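Local structure of probable ss-1,3-N-acetylglucosaminyltransferase (Staphylococcus aureus subsp. aureus N315, 6H21) at residues S167-Y170 against A171-V174; F178-S181 against V182-K185; D199-F202 against T203-L207; G272-T275 against T276-R280. The protein is a probable family 2 glycosyltransferase of the GT-A fold that binds uridine-diphosphate-N-acetylglucosamine in a pocket. All coordinates share one frame; numbering follows the deposited sequence.

Interaction 1. Residues S167-Y170 against A171-V174; sequences SIFY and ALSV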
# COMPACT_ATOMS: atom_id res chain seq x y z
N SER C 167 -25.19 -17.54 -10.56
CA SER C 167 -23.75 -17.71 -10.48
C SER C 167 -23.20 -18.46 -11.70
O SER C 167 -22.31 -19.28 -11.55
CB SER C 167 -23.37 -18.44 -9.21
OG SER C 167 -23.68 -17.67 -8.06
N ILE C 168 -23.71 -18.14 -12.90
CA ILE C 168 -23.39 -18.93 -14.10
C ILE C 168 -21.95 -18.62 -14.54
O ILE C 168 -21.30 -19.50 -15.11
CB ILE C 168 -24.43 -18.72 -15.23
CG1 ILE C 168 -25.84 -19.02 -14.72
CG2 ILE C 168 -24.10 -19.55 -16.47
CD1 ILE C 168 -26.89 -19.03 -15.81
N PHE C 169 -21.43 -17.43 -14.23
CA PHE C 169 -20.04 -17.10 -14.59
C PHE C 169 -19.01 -17.94 -13.82
O PHE C 169 -17.84 -17.90 -14.15
CB PHE C 169 -19.73 -15.62 -14.35
CG PHE C 169 -20.20 -14.69 -15.43
CD1 PHE C 169 -20.53 -15.15 -16.69
CD2 PHE C 169 -20.30 -13.33 -15.18
CE1 PHE C 169 -20.99 -14.27 -17.67
CE2 PHE C 169 -20.73 -12.45 -16.17
CZ PHE C 169 -21.05 -12.92 -17.41
N TYR C 170 -19.46 -18.73 -12.85
CA TYR C 170 -18.58 -19.62 -12.10
C TYR C 170 -18.73 -21.08 -12.58
O TYR C 170 -18.23 -21.97 -11.94
CB TYR C 170 -18.86 -19.46 -10.60
CG TYR C 170 -18.50 -18.08 -10.12
CD1 TYR C 170 -19.36 -17.01 -10.31
CD2 TYR C 170 -17.26 -17.82 -9.54
CE1 TYR C 170 -19.02 -15.73 -9.92
CE2 TYR C 170 -16.91 -16.55 -9.14
CZ TYR C 170 -17.78 -15.50 -9.33
OH TYR C 170 -17.44 -14.24 -8.93
N ALA C 171 -19.44 -21.29 -13.69
CA ALA C 171 -19.73 -22.61 -14.23
C ALA C 171 -19.76 -22.54 -15.76
O ALA C 171 -20.77 -22.79 -16.40
CB ALA C 171 -21.04 -23.11 -13.66
N LEU C 172 -18.60 -22.22 -16.33
CA LEU C 172 -18.50 -21.83 -17.72
C LEU C 172 -17.90 -22.95 -18.59
O LEU C 172 -17.60 -22.70 -19.77
CB LEU C 172 -17.64 -20.57 -17.78
CG LEU C 172 -18.33 -19.29 -17.33
CD1 LEU C 172 -17.37 -18.12 -17.43
CD2 LEU C 172 -19.60 -19.02 -18.12
N SER C 173 -17.79 -24.17 -18.08
CA SER C 173 -17.40 -25.31 -18.94
C SER C 173 -18.49 -25.51 -20.00
O SER C 173 -19.63 -25.08 -19.81
CB SER C 173 -17.19 -26.59 -18.16
OG SER C 173 -18.42 -27.26 -17.91
N VAL C 174 -18.15 -26.19 -21.09
CA VAL C 174 -19.11 -26.52 -22.12
C VAL C 174 -19.74 -27.89 -21.86
O VAL C 174 -20.42 -28.43 -22.77
CB VAL C 174 -18.45 -26.46 -23.51
CG1 VAL C 174 -17.90 -25.07 -23.78
CG2 VAL C 174 -17.38 -27.52 -23.67
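Leu172 lays its forked tip against the backbone just before it. Leu172 CD1 packs 3.3 Å from Phe169 O. Leu172 CD2 lies 3.5 Å from Ile168 O, so each methyl packs against the oxygen of one of two successive peptides. The same Leu172 CD2 sits at the edge of the Phe169 ring, near its plane, 4.2 Å from Phe169 CD1. With CG anti to its own carbonyl carbon (chi1 -75°), the branch is carried beside the Leu172 backbone N and back over the turn. Leucine suits this place because an apolar side chain forking at CG can cover two peptide oxygens and the ring edge at once in this buried spot.

Ala171 N donates to Ile168 O at 2.9 Å. An i to i+3 bond of this kind is the mark of a 3-10 turn, and residues 168-170 form one, within the long excursion that the GT-A domain makes between strands 134-142 and 177-179. Tyr170 N repeats the pattern on Ser167 O at 3.2 Å, and that oxygen also lies in plane at the edge of the Tyr170 ring.

Further out, Phe169 packs on Ile204 of helix 198-207 and on the side chain of Lys273, while Leu172 reaches Gln200 and Tyr274. Lys176 NZ bonds to the carbonyl oxygens of both Ala171 and Ser173. Ser173 itself touches the bound uridine-diphosphate-N-acetylglucosamine, and its OG is engaged in a hydrogen bond with Leu175 N.

Interaction 2. Residues F178-S181 against V182-K185; sequences FKKS and VIDK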
# COMPACT_ATOMS: atom_id res chain seq x y z
N PHE C 178 -26.66 -27.68 -25.06
CA PHE C 178 -26.80 -26.44 -25.81
C PHE C 178 -27.75 -26.64 -27.01
O PHE C 178 -27.57 -27.55 -27.77
CB PHE C 178 -25.45 -26.02 -26.40
CG PHE C 178 -24.37 -25.60 -25.43
CD1 PHE C 178 -23.51 -26.53 -24.87
CD2 PHE C 178 -24.16 -24.26 -25.16
CE1 PHE C 178 -22.49 -26.14 -24.02
CE2 PHE C 178 -23.14 -23.87 -24.30
CZ PHE C 178 -22.30 -24.81 -23.74
N LYS C 179 -28.69 -25.72 -27.22
CA LYS C 179 -29.59 -25.74 -28.38
C LYS C 179 -28.78 -25.42 -29.64
O LYS C 179 -28.12 -24.39 -29.73
CB LYS C 179 -30.75 -24.77 -28.19
CG LYS C 179 -31.76 -24.77 -29.34
CD LYS C 179 -33.00 -23.96 -29.05
CE LYS C 179 -34.10 -24.81 -28.45
NZ LYS C 179 -35.31 -24.01 -28.16
N LYS C 180 -28.87 -26.30 -30.64
CA LYS C 180 -28.00 -26.27 -31.80
C LYS C 180 -28.27 -25.03 -32.68
O LYS C 180 -27.35 -24.48 -33.29
CB LYS C 180 -28.15 -27.57 -32.60
CG LYS C 180 -27.20 -27.72 -33.78
CD LYS C 180 -25.74 -27.85 -33.37
CE LYS C 180 -24.76 -27.56 -34.48
NZ LYS C 180 -25.17 -28.11 -35.79
N SER C 181 -29.53 -24.60 -32.76
CA SER C 181 -29.91 -23.51 -33.68
C SER C 181 -29.23 -22.19 -33.26
O SER C 181 -28.90 -21.35 -34.09
CB SER C 181 -31.42 -23.38 -33.74
OG SER C 181 -31.95 -23.10 -32.45
N VAL C 182 -29.02 -22.01 -31.95
CA VAL C 182 -28.33 -20.83 -31.42
C VAL C 182 -26.87 -20.84 -31.92
O VAL C 182 -26.33 -19.81 -32.35
CB VAL C 182 -28.42 -20.78 -29.89
CG1 VAL C 182 -27.55 -19.68 -29.29
CG2 VAL C 182 -29.86 -20.66 -29.39
N ILE C 183 -26.24 -22.01 -31.85
CA ILE C 183 -24.87 -22.20 -32.31
C ILE C 183 -24.80 -21.95 -33.83
O ILE C 183 -23.87 -21.28 -34.28
CB ILE C 183 -24.36 -23.60 -31.89
CG1 ILE C 183 -24.07 -23.66 -30.38
CG2 ILE C 183 -23.14 -24.02 -32.70
CD1 ILE C 183 -23.99 -25.07 -29.83
N ASP C 184 -25.77 -22.45 -34.59
CA ASP C 184 -25.77 -22.36 -36.08
C ASP C 184 -26.01 -20.92 -36.56
O ASP C 184 -25.21 -20.36 -37.33
CB ASP C 184 -26.82 -23.28 -36.71
CG ASP C 184 -26.58 -24.76 -36.46
OD1 ASP C 184 -25.44 -25.11 -36.08
OD2 ASP C 184 -27.53 -25.55 -36.63
N LYS C 185 -27.11 -20.31 -36.09
CA LYS C 185 -27.54 -18.98 -36.49
C LYS C 185 -26.45 -17.95 -36.17
O LYS C 185 -26.25 -17.01 -36.94
CB LYS C 185 -28.84 -18.59 -35.76
CG LYS C 185 -30.09 -19.35 -36.18
CD LYS C 185 -31.26 -19.11 -35.25
CE LYS C 185 -32.56 -19.73 -35.72
NZ LYS C 185 -33.73 -18.91 -35.32
O HOH W 1 -27.55 -28.09 -37.12
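The Phe178 ring and the Ile183 side chain lean together obliquely, with Ile183 CD1 3.8 Å from Phe178 CB at the root of the ring. Phe202 and Phe206 of helix 198-207 both meet this ring edge-to-face, and Ile183 fills in beside its CB. The second flat group is the carboxylate of Asp184. Its OD1 takes a salt bridge from Lys180 NZ at 3.0 Å, and Asp184 OD2 accepts a hydrogen bond at 2.6 Å from a water that in turn accepts from Lys180 NZ at 2.7 Å.

Lys180 and Asp184 side chains cross at about a right angle. The lysine starts with CG anti to its backbone N (chi1 -175°) and then bends at chi2 and chi4, which curls the ammonium group back to the aspartate one turn on. NZ has further partners in the carbonyl oxygens of Leu98 and Ser101, near the C-terminal end of helix 91-100. A positive charge there would probably be favoured by that helix end as well as by Asp184, which may help a lysine to be accommodated in a buried place.

Along the backbone, Asp184 N donates to Lys180 O at 2.9 Å and Lys185 N to Ser181 O at 2.9 Å, while Val182 N makes a weak bond to the carbonyl oxygen of Lys179, the N-cap residue. The methylenes of Lys185 run alongside Ser181 O, with Lys185 CG 3.1 Å from it. Together these contacts form a strand-to-helix junction of the GT-A domain: strand 177-179, antiparallel to both 105-108 and 134-142, passes directly into the short helix 180-185.

Interaction 3. Residues D199-F202 against T203-L207; sequences DQLF and TIEFL. With UD1 (uridine-diphosphate-N-acetylglucosamine), chain X.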
# COMPACT_ATOMS: atom_id res chain seq x y z
N ASP C 199 -13.07 -22.48 -23.74
CA ASP C 199 -14.33 -23.07 -23.33
C ASP C 199 -15.20 -21.99 -22.66
O ASP C 199 -16.40 -21.89 -22.94
CB ASP C 199 -14.09 -24.30 -22.45
CG ASP C 199 -13.49 -25.48 -23.20
OD1 ASP C 199 -13.07 -25.29 -24.36
OD2 ASP C 199 -13.47 -26.60 -22.64
N GLN C 200 -14.59 -21.17 -21.81
CA GLN C 200 -15.30 -20.01 -21.21
C GLN C 200 -15.87 -19.10 -22.31
O GLN C 200 -17.00 -18.64 -22.22
CB GLN C 200 -14.34 -19.16 -20.37
CG GLN C 200 -13.90 -19.79 -19.06
CD GLN C 200 -13.10 -18.80 -18.25
OE1 GLN C 200 -13.59 -17.75 -17.84
NE2 GLN C 200 -11.83 -19.12 -18.02
N LEU C 201 -15.06 -18.83 -23.34
CA LEU C 201 -15.44 -17.91 -24.39
C LEU C 201 -16.65 -18.47 -25.16
O LEU C 201 -17.57 -17.72 -25.46
CB LEU C 201 -14.26 -17.67 -25.33
CG LEU C 201 -14.59 -16.83 -26.57
CD1 LEU C 201 -15.22 -15.50 -26.18
CD2 LEU C 201 -13.36 -16.60 -27.43
N PHE C 202 -16.63 -19.78 -25.45
CA PHE C 202 -17.72 -20.43 -26.16
C PHE C 202 -19.01 -20.31 -25.33
O PHE C 202 -20.03 -19.91 -25.86
CB PHE C 202 -17.39 -21.89 -26.47
CG PHE C 202 -18.48 -22.62 -27.22
CD1 PHE C 202 -19.58 -23.14 -26.54
CD2 PHE C 202 -18.43 -22.76 -28.60
CE1 PHE C 202 -20.58 -23.80 -27.22
CE2 PHE C 202 -19.43 -23.42 -29.28
CZ PHE C 202 -20.52 -23.93 -28.59
N THR C 203 -18.96 -20.65 -24.04
CA THR C 203 -20.14 -20.59 -23.18
C THR C 203 -20.66 -19.15 -23.06
O THR C 203 -21.88 -18.93 -23.14
CB THR C 203 -19.89 -21.22 -21.81
OG1 THR C 203 -19.52 -22.59 -22.00
CG2 THR C 203 -21.10 -21.16 -20.91
N ILE C 204 -19.76 -18.18 -22.88
CA ILE C 204 -20.13 -16.76 -22.81
C ILE C 204 -20.78 -16.30 -24.12
O ILE C 204 -21.80 -15.62 -24.08
CB ILE C 204 -18.91 -15.88 -22.45
CG1 ILE C 204 -18.41 -16.16 -21.03
CG2 ILE C 204 -19.21 -14.40 -22.70
CD1 ILE C 204 -19.03 -15.32 -19.94
N GLU C 205 -20.16 -16.63 -25.27
CA GLU C 205 -20.73 -16.28 -26.60
C GLU C 205 -22.15 -16.85 -26.70
O GLU C 205 -23.06 -16.16 -27.19
CB GLU C 205 -19.84 -16.76 -27.76
CG GLU C 205 -18.58 -15.93 -27.95
CD GLU C 205 -17.68 -16.23 -29.16
OE1 GLU C 205 -17.68 -17.37 -29.67
OE2 GLU C 205 -16.93 -15.31 -29.58
N PHE C 206 -22.34 -18.08 -26.20
CA PHE C 206 -23.64 -18.71 -26.24
C PHE C 206 -24.63 -17.95 -25.35
O PHE C 206 -25.76 -17.65 -25.79
CB PHE C 206 -23.58 -20.17 -25.78
CG PHE C 206 -24.85 -20.93 -26.07
CD1 PHE C 206 -25.90 -20.92 -25.17
CD2 PHE C 206 -25.00 -21.64 -27.25
CE1 PHE C 206 -27.07 -21.62 -25.44
CE2 PHE C 206 -26.17 -22.34 -27.52
CZ PHE C 206 -27.20 -22.32 -26.62
N LEU C 207 -24.22 -17.66 -24.11
CA LEU C 207 -25.07 -16.96 -23.11
C LEU C 207 -25.53 -15.59 -23.63
O LEU C 207 -26.66 -15.19 -23.42
CB LEU C 207 -24.29 -16.79 -21.79
CG LEU C 207 -24.08 -18.05 -20.96
CD1 LEU C 207 -23.09 -17.79 -19.83
CD2 LEU C 207 -25.39 -18.58 -20.42
C1' UD1 X . -10.20 -29.38 -18.66
C2' UD1 X . -11.40 -28.67 -18.03
C3' UD1 X . -12.68 -29.08 -18.76
C4' UD1 X . -12.53 -28.81 -20.25
C5' UD1 X . -11.23 -29.40 -20.81
C6' UD1 X . -11.01 -29.02 -22.28
C7' UD1 X . -11.23 -28.15 -15.62
C8' UD1 X . -11.42 -28.69 -14.23
N2' UD1 X . -11.50 -29.01 -16.61
O1' UD1 X . -10.41 -30.79 -18.52
O3' UD1 X . -13.80 -28.35 -18.22
O4' UD1 X . -13.64 -29.38 -20.94
O5' UD1 X . -10.08 -29.00 -20.03
O6' UD1 X . -11.08 -27.61 -22.49
O7' UD1 X . -10.85 -27.01 -15.83
N1 UD1 X . -8.35 -33.60 -26.37
C2 UD1 X . -8.28 -33.38 -27.76
N3 UD1 X . -7.12 -33.16 -28.37
C4 UD1 X . -5.99 -33.14 -27.69
C5 UD1 X . -6.00 -33.35 -26.31
C6 UD1 X . -7.21 -33.57 -25.65
O2 UD1 X . -9.31 -33.38 -28.46
O4 UD1 X . -4.93 -32.94 -28.32
C1B UD1 X . -9.67 -33.82 -25.79
C2B UD1 X . -9.73 -34.95 -24.78
O2' UD1 X . -9.79 -36.21 -25.42
C3B UD1 X . -10.99 -34.59 -24.00
C4B UD1 X . -11.03 -33.07 -24.06
O4B UD1 X . -10.12 -32.65 -25.10
O3B UD1 X . -12.15 -35.14 -24.65
C5B UD1 X . -10.61 -32.41 -22.76
O5B UD1 X . -9.42 -33.05 -22.30
PA UD1 X . -9.25 -33.53 -20.78
O1A UD1 X . -7.90 -34.17 -20.72
O2A UD1 X . -10.49 -34.23 -20.25
O3A UD1 X . -9.15 -32.11 -20.09
PB UD1 X . -9.25 -31.88 -18.51
O1B UD1 X . -7.96 -31.25 -18.06
O2B UD1 X . -9.76 -33.10 -17.77
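Asp199 joins the two segments through its main chain, its carbonyl oxygen accepting from Thr203 N at 3.0 Å, while its side chain turns off toward the bound uridine-diphosphate-N-acetylglucosamine. Asp199 OD2 accepts a hydrogen bond from O6' of that ligand at 2.6 Å and also forms a salt bridge with Arg94, whose guanidinium is a ligand contact in its own right. A short carboxylate side chain fits here, at the pocket end of helix 198-207.

Next comes Gln200, whose carbonyl oxygen takes Ile204 N at 2.9 Å and has Ile204 CG1 packed 3.1 Å away; its amide oxygen OE1 is engaged by Tyr274 of helix 264-281. Leu201 O accepts from Glu205 N at 2.8 Å. Leu201 CD1 lies 3.8 Å from Glu205 CG, the glutamate chain passing obliquely, so that both its stem and its OE2 lie against the leucine; OE2 also has a long, weak ion pair with Lys191.

Phe202 O receives Phe206 N at 3.0 Å. With CG anti to the backbone N (chi1 -179°), the ring leaves the helix beside the Phe202 carbonyl carbon and stacks on Phe190. Thr203 OG1 bonds to Leu172 O in the neighbouring loop, a reach that a short hydroxyl side chain suits.

Four consecutive i to i+4 bonds make a regular helix which, together with the Arg94 salt bridge, would position the carboxylate that accepts from O6' of the ligand.

Interaction 4. Residues G272-T275 against T276-R280; sequences GKYT and TRLLR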
# COMPACT_ATOMS: atom_id res chain seq x y z
N GLY C 272 -18.47 -6.35 -15.09
CA GLY C 272 -18.00 -6.25 -13.70
C GLY C 272 -18.07 -7.58 -12.96
O GLY C 272 -17.17 -7.95 -12.18
N LYS C 273 -19.17 -8.31 -13.16
CA LYS C 273 -19.31 -9.62 -12.54
C LYS C 273 -18.26 -10.58 -13.11
O LYS C 273 -17.73 -11.43 -12.36
CB LYS C 273 -20.73 -10.14 -12.73
CG LYS C 273 -21.78 -9.32 -11.99
CD LYS C 273 -21.62 -9.33 -10.48
CE LYS C 273 -22.39 -8.20 -9.83
NZ LYS C 273 -22.39 -8.34 -8.35
N TYR C 274 -17.94 -10.46 -14.40
CA TYR C 274 -16.93 -11.34 -14.99
C TYR C 274 -15.55 -10.97 -14.41
O TYR C 274 -14.75 -11.86 -14.10
CB TYR C 274 -16.91 -11.32 -16.53
CG TYR C 274 -15.88 -12.31 -17.02
CD1 TYR C 274 -16.17 -13.66 -17.06
CD2 TYR C 274 -14.58 -11.92 -17.26
CE1 TYR C 274 -15.21 -14.60 -17.39
CE2 TYR C 274 -13.60 -12.85 -17.56
CZ TYR C 274 -13.91 -14.20 -17.63
OH TYR C 274 -12.93 -15.11 -17.93
N THR C 275 -15.28 -9.67 -14.28
CA THR C 275 -14.02 -9.20 -13.72
C THR C 275 -13.83 -9.80 -12.32
O THR C 275 -12.74 -10.25 -11.98
CB THR C 275 -13.93 -7.67 -13.73
OG1 THR C 275 -13.97 -7.18 -15.07
CG2 THR C 275 -12.66 -7.19 -13.06
N THR C 276 -14.89 -9.81 -11.51
CA THR C 276 -14.88 -10.39 -10.17
C THR C 276 -14.49 -11.87 -10.27
O THR C 276 -13.60 -12.33 -9.56
CB THR C 276 -16.22 -10.21 -9.45
OG1 THR C 276 -16.52 -8.81 -9.39
CG2 THR C 276 -16.22 -10.78 -8.04
N ARG C 277 -15.16 -12.61 -11.15
CA ARG C 277 -14.86 -14.02 -11.37
C ARG C 277 -13.38 -14.19 -11.75
O ARG C 277 -12.71 -15.12 -11.27
CB ARG C 277 -15.78 -14.61 -12.44
CG ARG C 277 -15.48 -16.06 -12.80
CD ARG C 277 -14.64 -16.17 -14.06
NE ARG C 277 -13.90 -17.43 -14.06
CZ ARG C 277 -12.68 -17.59 -14.56
NH1 ARG C 277 -12.07 -18.75 -14.39
NH2 ARG C 277 -12.09 -16.60 -15.22
N LEU C 278 -12.87 -13.32 -12.63
CA LEU C 278 -11.50 -13.42 -13.12
C LEU C 278 -10.49 -13.22 -11.97
O LEU C 278 -9.49 -13.95 -11.83
CB LEU C 278 -11.31 -12.37 -14.22
CG LEU C 278 -9.94 -12.32 -14.87
CD1 LEU C 278 -9.64 -13.62 -15.58
CD2 LEU C 278 -9.83 -11.16 -15.83
N LEU C 279 -10.73 -12.21 -11.15
CA LEU C 279 -9.88 -11.92 -9.99
C LEU C 279 -9.95 -13.05 -8.96
O LEU C 279 -8.96 -13.30 -8.29
CB LEU C 279 -10.31 -10.58 -9.39
CG LEU C 279 -9.93 -9.36 -10.23
CD1 LEU C 279 -10.52 -8.09 -9.64
CD2 LEU C 279 -8.41 -9.24 -10.35
N ARG C 280 -11.09 -13.75 -8.87
CA ARG C 280 -11.31 -14.83 -7.88
C ARG C 280 -10.71 -16.17 -8.33
O ARG C 280 -10.24 -16.94 -7.49
CB ARG C 280 -12.80 -15.01 -7.59
CG ARG C 280 -13.32 -14.10 -6.50
CD ARG C 280 -14.76 -14.38 -6.13
NE ARG C 280 -15.18 -13.36 -5.18
CZ ARG C 280 -16.42 -12.89 -5.05
NH1 ARG C 280 -17.37 -13.26 -5.91
NH2 ARG C 280 -16.71 -12.07 -4.05
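Thr276 bonds twice to Gly272: its backbone N and its hydroxyl OG1 each donate to the Gly272 carbonyl oxygen, both at 3.0 Å, and they arrive from opposite faces of the carbonyl plane. The hydroxyl is placed for this because OG1 stands anti to the Thr276 carbonyl carbon (chi1 -57°), beside its backbone N. Threonine thus suits a buried helix, turning its polar arm back onto the main chain; OG1 is also bonded to Thr320 N. The i to i+4 ladder continues with Arg277 N on Lys273 O, Leu278 N on Tyr274 O and Leu279 N on Thr275 O, the middle one, Leu278 N to Tyr274 O, measuring 2.8 Å.

Tyr274 and Arg277 run side by side in the same direction, the ring and guanidinium planes 28° apart. Arg277 CD rests 3.7 Å from Tyr274 CE1, the arginine being bent at chi2 so that its CD comes beside the ring. At the far end the tyrosine hydroxyl is held by Gln200. Leu278 CB approaches the ring obliquely, 4.1 Å from Tyr274 CE2.

Thr275 CG2 lies alongside Leu279 CD1, while its OG1 is bonded to Ala271 O and to the Tyr252 hydroxyl. Within 276-280, the Arg280 guanidinium offers a face to the Thr276 CG2 methyl, which sits 3.4 Å above the plane, offset toward the rim.

Helix 264-281, in the TarS linker family region, packs on several fronts: Tyr274 and Leu278 on helix 242-256, Thr275 and Leu279 on helix 324-332, and Thr276 against Tyr170 from the loop before strand 177-179.

How the interactions relate
Interaction 3 is the hub. It lies about 9 Å from interaction 1 and 12 Å from interaction 2, centre to centre, and touches all three others. Thr203 OG1 bonds to Leu172 O at 2.9 Å, tying it to interaction 1; Phe206 CD2 packs 3.5 Å from Phe178 CD2, joining it to interaction 2; and Gln200 OE1 meets Tyr274 OH at 2.7 Å, reaching interaction 4. Interaction 1 adds a second bridge to the linker region, Tyr170 OH to Arg280 NH1 at 3.2 Å. Interactions 2 and 4 stay apart, nearest atoms about 14 Å. Ser173 and Asp199 bring interactions 1 and 3 to the ligand pocket.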